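Long-range contact in Gp26 (Listeria phage P40, PDB 4JZ5), which probably cleaves the glycan strands of Listeria peptidoglycan as the family 25 glycosyl hydrolase domain of the phage endolysin Ply40: residues D27-G39 and D59-V72. Numbering follows the deposited sequence.
Sequences DISKWQPTVNYSG and DERLEQHAKGLDKV
Tyr37 lies flat on the helix at Gly68, whose CA stands over the centre of the phenol ring in a CH-pi contact, 3.6 Å from the ring centroid. Glycine suits this place because it puts no side chain between ring and helix backbone. Leu69 CD2 touches Tyr37 CD1 obliquely, and Val72 reaches CB of Tyr37 with CG2. A second CH-pi contact puts Ile28 CD1 3.5 Å from the His65 ring centroid, 6° off the normal; with CD1 anti to CA (chi2 175°), the isoleucine carries that methyl to the ring face, while Arg61 CB sits near the rim of the opposite one.

These contacts belong to a beta/alpha barrel as in family 25 glycosyl hydrolases: the loop leaving strand 25-28 runs along helix 62-72 in the helix direction, and the helix lies between the hairpin of strands 46-53 and 57-58 and strand 76-81, parallel to 46-53.

Polar groups hold the loop near the helix start. Gln64 suits its place because an amide donates and accepts at once: NE2 donates almost straight (174°) to Pro33 O at 2.9 Å, from above the carbonyl plane, and OE1 takes Arg61 NH1 in plane, fixing which way the amide faces. Pro33 CB lies against one guanidinium face, toward its rim. His65 NE2 makes a weak bond to Gln32 O, 3.0 Å away. Asp59 offers two oxygens: the syn lone pair of OD2 meets Lys30 N at 2.9 Å, with Arg50 salt-bridged to the same oxygen, while OD1 takes Arg61 N in an Asx turn. Water joins Lys30 O to Arg61 NE.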
loop_
_atom_site.group_PDB
_atom_site.type_symbol
_atom_site.label_atom_id
_atom_site.label_comp_id
_atom_site.label_asym_id
_atom_site.label_seq_id
_atom_site.Cartn_x
_atom_site.Cartn_y
_atom_site.Cartn_z
ATOM N N ASP A 27 -2.424 -6.369 2.579
ATOM C CA ASP A 27 -1.594 -5.981 1.452
ATOM C C ASP A 27 -0.815 -7.200 0.992
ATOM O O ASP A 27 -0.370 -8.005 1.813
ATOM C CB ASP A 27 -0.702 -4.763 1.759
ATOM C CG ASP A 27 0.249 -4.987 2.896
ATOM O OD1 ASP A 27 -0.110 -4.687 4.042
ATOM O OD2 ASP A 27 1.389 -5.419 2.606
ATOM N N ILE A 28 -0.710 -7.359 -0.324
ATOM C CA ILE A 28 -0.114 -8.529 -0.950
ATOM C C ILE A 28 0.783 -8.105 -2.106
ATOM O O ILE A 28 0.714 -6.979 -2.619
ATOM C CB ILE A 28 -1.183 -9.546 -1.424
ATOM C CG1 ILE A 28 -2.097 -8.921 -2.481
ATOM C CG2 ILE A 28 -1.977 -10.059 -0.246
ATOM C CD1 ILE A 28 -3.101 -9.899 -3.085
ATOM N N SER A 29 1.620 -9.049 -2.516
ATOM C CA SER A 29 2.603 -8.831 -3.554
ATOM C C SER A 29 2.949 -10.175 -4.176
ATOM O O SER A 29 2.245 -11.165 -3.995
ATOM C CB SER A 29 3.868 -8.202 -2.969
ATOM O OG SER A 29 4.559 -9.145 -2.169
ATOM N N LYS A 30 4.067 -10.220 -4.880
ATOM C CA LYS A 30 4.548 -11.483 -5.429
ATOM C C LYS A 30 4.833 -12.513 -4.339
ATOM O O LYS A 30 4.920 -13.708 -4.633
ATOM C CB LYS A 30 5.802 -11.260 -6.281
ATOM C CG LYS A 30 7.019 -10.857 -5.502
ATOM C CD LYS A 30 7.871 -12.059 -5.170
ATOM C CE LYS A 30 9.309 -11.819 -5.571
ATOM N NZ LYS A 30 10.119 -13.065 -5.486
ATOM N N TRP A 31 4.987 -12.071 -3.095
ATOM C CA TRP A 31 5.242 -12.996 -1.995
ATOM C C TRP A 31 4.009 -13.806 -1.597
ATOM O O TRP A 31 4.109 -14.737 -0.796
ATOM C CB TRP A 31 5.799 -12.222 -0.802
ATOM C CG TRP A 31 7.141 -11.648 -1.095
ATOM C CD1 TRP A 31 7.459 -10.337 -1.244
ATOM C CD2 TRP A 31 8.351 -12.381 -1.297
ATOM N NE1 TRP A 31 8.800 -10.199 -1.520
ATOM C CE2 TRP A 31 9.368 -11.443 -1.560
ATOM C CE3 TRP A 31 8.672 -13.742 -1.282
ATOM C CZ2 TRP A 31 10.687 -11.821 -1.804
ATOM C CZ3 TRP A 31 9.982 -14.116 -1.524
ATOM C CH2 TRP A 31 10.974 -13.158 -1.780
ATOM N N GLN A 32 2.865 -13.457 -2.171
ATOM C CA GLN A 32 1.646 -14.242 -2.053
ATOM C C GLN A 32 1.262 -14.710 -3.453
ATOM O O GLN A 32 0.349 -14.160 -4.067
ATOM C CB GLN A 32 0.523 -13.422 -1.416
ATOM C CG GLN A 32 0.715 -13.114 0.065
ATOM C CD GLN A 32 1.785 -12.083 0.325
ATOM O OE1 GLN A 32 1.877 -11.060 -0.380
ATOM N NE2 GLN A 32 2.590 -12.316 1.351
ATOM N N PRO A 33 1.992 -15.697 -3.989
ATOM C CA PRO A 33 1.769 -16.051 -5.394
ATOM C C PRO A 33 0.438 -16.722 -5.670
ATOM O O PRO A 33 -0.036 -16.630 -6.804
ATOM C CB PRO A 33 2.928 -17.005 -5.698
ATOM C CG PRO A 33 3.301 -17.575 -4.347
ATOM C CD PRO A 33 3.131 -16.425 -3.405
ATOM N N THR A 34 -0.143 -17.399 -4.685
ATOM C CA THR A 34 -1.469 -17.985 -4.823
ATOM C C THR A 34 -2.373 -17.437 -3.740
ATOM O O THR A 34 -2.057 -17.489 -2.550
ATOM C CB THR A 34 -1.400 -19.513 -4.712
ATOM O OG1 THR A 34 -0.663 -20.017 -5.824
ATOM C CG2 THR A 34 -2.783 -20.118 -4.720
ATOM N N VAL A 35 -3.491 -16.871 -4.178
ATOM C CA VAL A 35 -4.476 -16.300 -3.275
ATOM C C VAL A 35 -5.841 -16.787 -3.717
ATOM O O VAL A 35 -6.186 -16.662 -4.896
ATOM C CB VAL A 35 -4.460 -14.752 -3.351
ATOM C CG1 VAL A 35 -5.587 -14.137 -2.513
ATOM C CG2 VAL A 35 -3.119 -14.200 -2.927
ATOM N N ASN A 36 -6.635 -17.331 -2.803
ATOM C CA ASN A 36 -8.024 -17.628 -3.103
ATOM C C ASN A 36 -8.825 -16.343 -2.934
ATOM O O ASN A 36 -9.294 -16.017 -1.835
ATOM C CB ASN A 36 -8.552 -18.733 -2.190
ATOM C CG ASN A 36 -10.018 -19.032 -2.429
ATOM O OD1 ASN A 36 -10.662 -18.423 -3.288
ATOM N ND2 ASN A 36 -10.560 -19.948 -1.648
ATOM N N TYR A 37 -8.963 -15.580 -4.019
ATOM C CA TYR A 37 -9.545 -14.249 -3.935
ATOM C C TYR A 37 -10.953 -14.277 -3.359
ATOM O O TYR A 37 -11.300 -13.449 -2.508
ATOM C CB TYR A 37 -9.521 -13.546 -5.311
ATOM C CG TYR A 37 -8.113 -13.437 -5.847
ATOM C CD1 TYR A 37 -7.232 -12.467 -5.384
ATOM C CD2 TYR A 37 -7.648 -14.344 -6.769
ATOM C CE1 TYR A 37 -5.923 -12.404 -5.845
ATOM C CE2 TYR A 37 -6.344 -14.300 -7.245
ATOM C CZ TYR A 37 -5.480 -13.330 -6.771
ATOM O OH TYR A 37 -4.188 -13.329 -7.241
ATOM N N SER A 38 -11.765 -15.233 -3.790
ATOM C CA SER A 38 -13.119 -15.331 -3.265
ATOM C C SER A 38 -13.120 -15.595 -1.760
ATOM O O SER A 38 -14.056 -15.197 -1.050
ATOM C CB SER A 38 -13.921 -16.400 -4.021
ATOM O OG SER A 38 -13.426 -17.706 -3.794
ATOM N N GLY A 39 -12.091 -16.296 -1.283
ATOM C CA GLY A 39 -11.943 -16.582 0.135
ATOM C C GLY A 39 -11.617 -15.371 0.995
ATOM O O GLY A 39 -11.644 -15.471 2.223
ATOM N N ASP A 59 5.706 -5.614 -10.109
ATOM C CA ASP A 59 5.546 -6.823 -9.313
ATOM C C ASP A 59 5.014 -7.945 -10.197
ATOM O O ASP A 59 4.083 -7.736 -10.987
ATOM C CB ASP A 59 4.615 -6.548 -8.143
ATOM C CG ASP A 59 4.419 -7.759 -7.263
ATOM O OD1 ASP A 59 3.579 -8.612 -7.628
ATOM O OD2 ASP A 59 5.105 -7.865 -6.218
ATOM N N GLU A 60 5.603 -9.125 -10.062
ATOM C CA GLU A 60 5.297 -10.244 -10.932
ATOM C C GLU A 60 3.863 -10.732 -10.824
ATOM O O GLU A 60 3.400 -11.442 -11.715
ATOM C CB GLU A 60 6.246 -11.404 -10.621
ATOM C CG GLU A 60 7.729 -11.107 -10.889
ATOM C CD GLU A 60 8.501 -10.524 -9.689
ATOM O OE1 GLU A 60 7.949 -9.748 -8.876
ATOM O OE2 GLU A 60 9.711 -10.841 -9.572
ATOM N N ARG A 61 3.172 -10.399 -9.740
ATOM C CA ARG A 61 1.790 -10.818 -9.559
ATOM C C ARG A 61 0.808 -9.657 -9.680
ATOM O O ARG A 61 -0.366 -9.833 -9.372
ATOM C CB ARG A 61 1.596 -11.524 -8.205
ATOM C CG ARG A 61 2.431 -12.796 -8.015
ATOM C CD ARG A 61 1.994 -13.981 -8.852
ATOM N NE ARG A 61 3.019 -15.024 -8.777
ATOM C CZ ARG A 61 2.881 -16.267 -9.218
ATOM N NH1 ARG A 61 1.744 -16.665 -9.759
ATOM N NH2 ARG A 61 3.888 -17.119 -9.100
ATOM N N LEU A 62 1.273 -8.486 -10.107
ATOM C CA LEU A 62 0.392 -7.325 -10.213
ATOM C C LEU A 62 -0.878 -7.627 -11.013
ATOM O O LEU A 62 -1.996 -7.388 -10.543
ATOM C CB LEU A 62 1.135 -6.165 -10.870
ATOM C CG LEU A 62 0.276 -4.978 -11.316
ATOM C CD1 LEU A 62 -0.385 -4.314 -10.137
ATOM C CD2 LEU A 62 1.140 -3.971 -12.056
ATOM N N GLU A 63 -0.722 -8.157 -12.215
ATOM C CA GLU A 63 -1.888 -8.373 -13.042
ATOM C C GLU A 63 -2.741 -9.512 -12.517
ATOM O O GLU A 63 -3.966 -9.426 -12.544
ATOM C CB GLU A 63 -1.473 -8.575 -14.488
ATOM C CG GLU A 63 -0.832 -7.302 -15.047
ATOM C CD GLU A 63 -0.337 -7.440 -16.459
ATOM O OE1 GLU A 63 -0.878 -8.280 -17.192
ATOM O OE2 GLU A 63 0.603 -6.703 -16.830
ATOM N N GLN A 64 -2.109 -10.578 -12.032
ATOM C CA GLN A 64 -2.866 -11.679 -11.456
ATOM C C GLN A 64 -3.737 -11.205 -10.306
ATOM O O GLN A 64 -4.924 -11.531 -10.228
ATOM C CB GLN A 64 -1.931 -12.781 -10.972
ATOM C CG GLN A 64 -2.643 -13.939 -10.337
ATOM C CD GLN A 64 -1.697 -14.849 -9.606
ATOM O OE1 GLN A 64 -0.733 -15.344 -10.194
ATOM N NE2 GLN A 64 -1.943 -15.066 -8.318
ATOM N N HIS A 65 -3.148 -10.431 -9.400
ATOM C CA HIS A 65 -3.876 -9.957 -8.247
ATOM C C HIS A 65 -4.963 -8.973 -8.649
ATOM O O HIS A 65 -6.076 -9.037 -8.136
ATOM C CB HIS A 65 -2.933 -9.317 -7.217
ATOM C CG HIS A 65 -2.100 -10.325 -6.502
ATOM N ND1 HIS A 65 -0.869 -10.087 -5.927
ATOM C CD2 HIS A 65 -2.382 -11.624 -6.275
ATOM C CE1 HIS A 65 -0.440 -11.210 -5.371
ATOM N NE2 HIS A 65 -1.335 -12.156 -5.575
ATOM N N ALA A 66 -4.664 -8.055 -9.564
ATOM C CA ALA A 66 -5.675 -7.099 -9.991
ATOM C C ALA A 66 -6.879 -7.813 -10.601
ATOM O O ALA A 66 -8.034 -7.497 -10.280
ATOM C CB ALA A 66 -5.089 -6.109 -10.985
ATOM N N LYS A 67 -6.612 -8.769 -11.474
ATOM C CA LYS A 67 -7.687 -9.529 -12.094
ATOM C C LYS A 67 -8.452 -10.355 -11.070
ATOM O O LYS A 67 -9.673 -10.500 -11.161
ATOM C CB LYS A 67 -7.141 -10.448 -13.181
ATOM C CG LYS A 67 -6.670 -9.707 -14.411
ATOM C CD LYS A 67 -6.183 -10.636 -15.505
ATOM C CE LYS A 67 -4.943 -11.393 -15.103
ATOM N NZ LYS A 67 -4.396 -12.190 -16.235
ATOM N N GLY A 68 -7.742 -10.942 -10.116
ATOM C CA GLY A 68 -8.392 -11.786 -9.130
ATOM C C GLY A 68 -9.303 -11.006 -8.209
ATOM O O GLY A 68 -10.389 -11.462 -7.837
ATOM N N LEU A 69 -8.853 -9.824 -7.809
ATOM C CA LEU A 69 -9.652 -8.981 -6.945
ATOM C C LEU A 69 -10.840 -8.400 -7.726
ATOM O O LEU A 69 -11.960 -8.372 -7.229
ATOM C CB LEU A 69 -8.763 -7.885 -6.357
ATOM C CG LEU A 69 -7.638 -8.427 -5.466
ATOM C CD1 LEU A 69 -6.549 -7.397 -5.248
ATOM C CD2 LEU A 69 -8.173 -8.909 -4.128
ATOM N N ASP A 70 -10.613 -7.994 -8.969
ATOM C CA ASP A 70 -11.701 -7.499 -9.802
ATOM C C ASP A 70 -12.767 -8.582 -10.021
ATOM O O ASP A 70 -13.967 -8.298 -9.977
ATOM C CB ASP A 70 -11.146 -7.019 -11.138
ATOM C CG ASP A 70 -12.192 -6.362 -12.005
ATOM O OD1 ASP A 70 -12.999 -5.547 -11.503
ATOM O OD2 ASP A 70 -12.205 -6.663 -13.201
ATOM N N LYS A 71 -12.337 -9.815 -10.259
ATOM C CA LYS A 71 -13.236 -10.940 -10.498
ATOM C C LYS A 71 -14.329 -11.019 -9.443
ATOM O O LYS A 71 -15.506 -11.199 -9.754
ATOM C CB LYS A 71 -12.389 -12.241 -10.490
ATOM C CG LYS A 71 -13.150 -13.573 -10.402
ATOM C CD LYS A 71 -12.198 -14.799 -10.406
ATOM C CE LYS A 71 -11.390 -14.952 -9.118
ATOM N NZ LYS A 71 -10.540 -16.176 -9.142
ATOM N N VAL A 72 -13.917 -10.914 -8.182
ATOM C CA VAL A 72 -14.795 -11.119 -7.038
ATOM C C VAL A 72 -15.337 -9.816 -6.473
ATOM O O VAL A 72 -16.090 -9.838 -5.496
ATOM C CB VAL A 72 -14.097 -11.912 -5.903
ATOM C CG1 VAL A 72 -13.633 -13.262 -6.420
ATOM C CG2 VAL A 72 -12.935 -11.141 -5.300
HETATM O O HOH W 1 5.413 -14.712 -7.177
HETATM O O HOH W 2 -8.843 -17.783 -6.796
HETATM O O HOH W 3 -11.206 -16.730 -6.189
#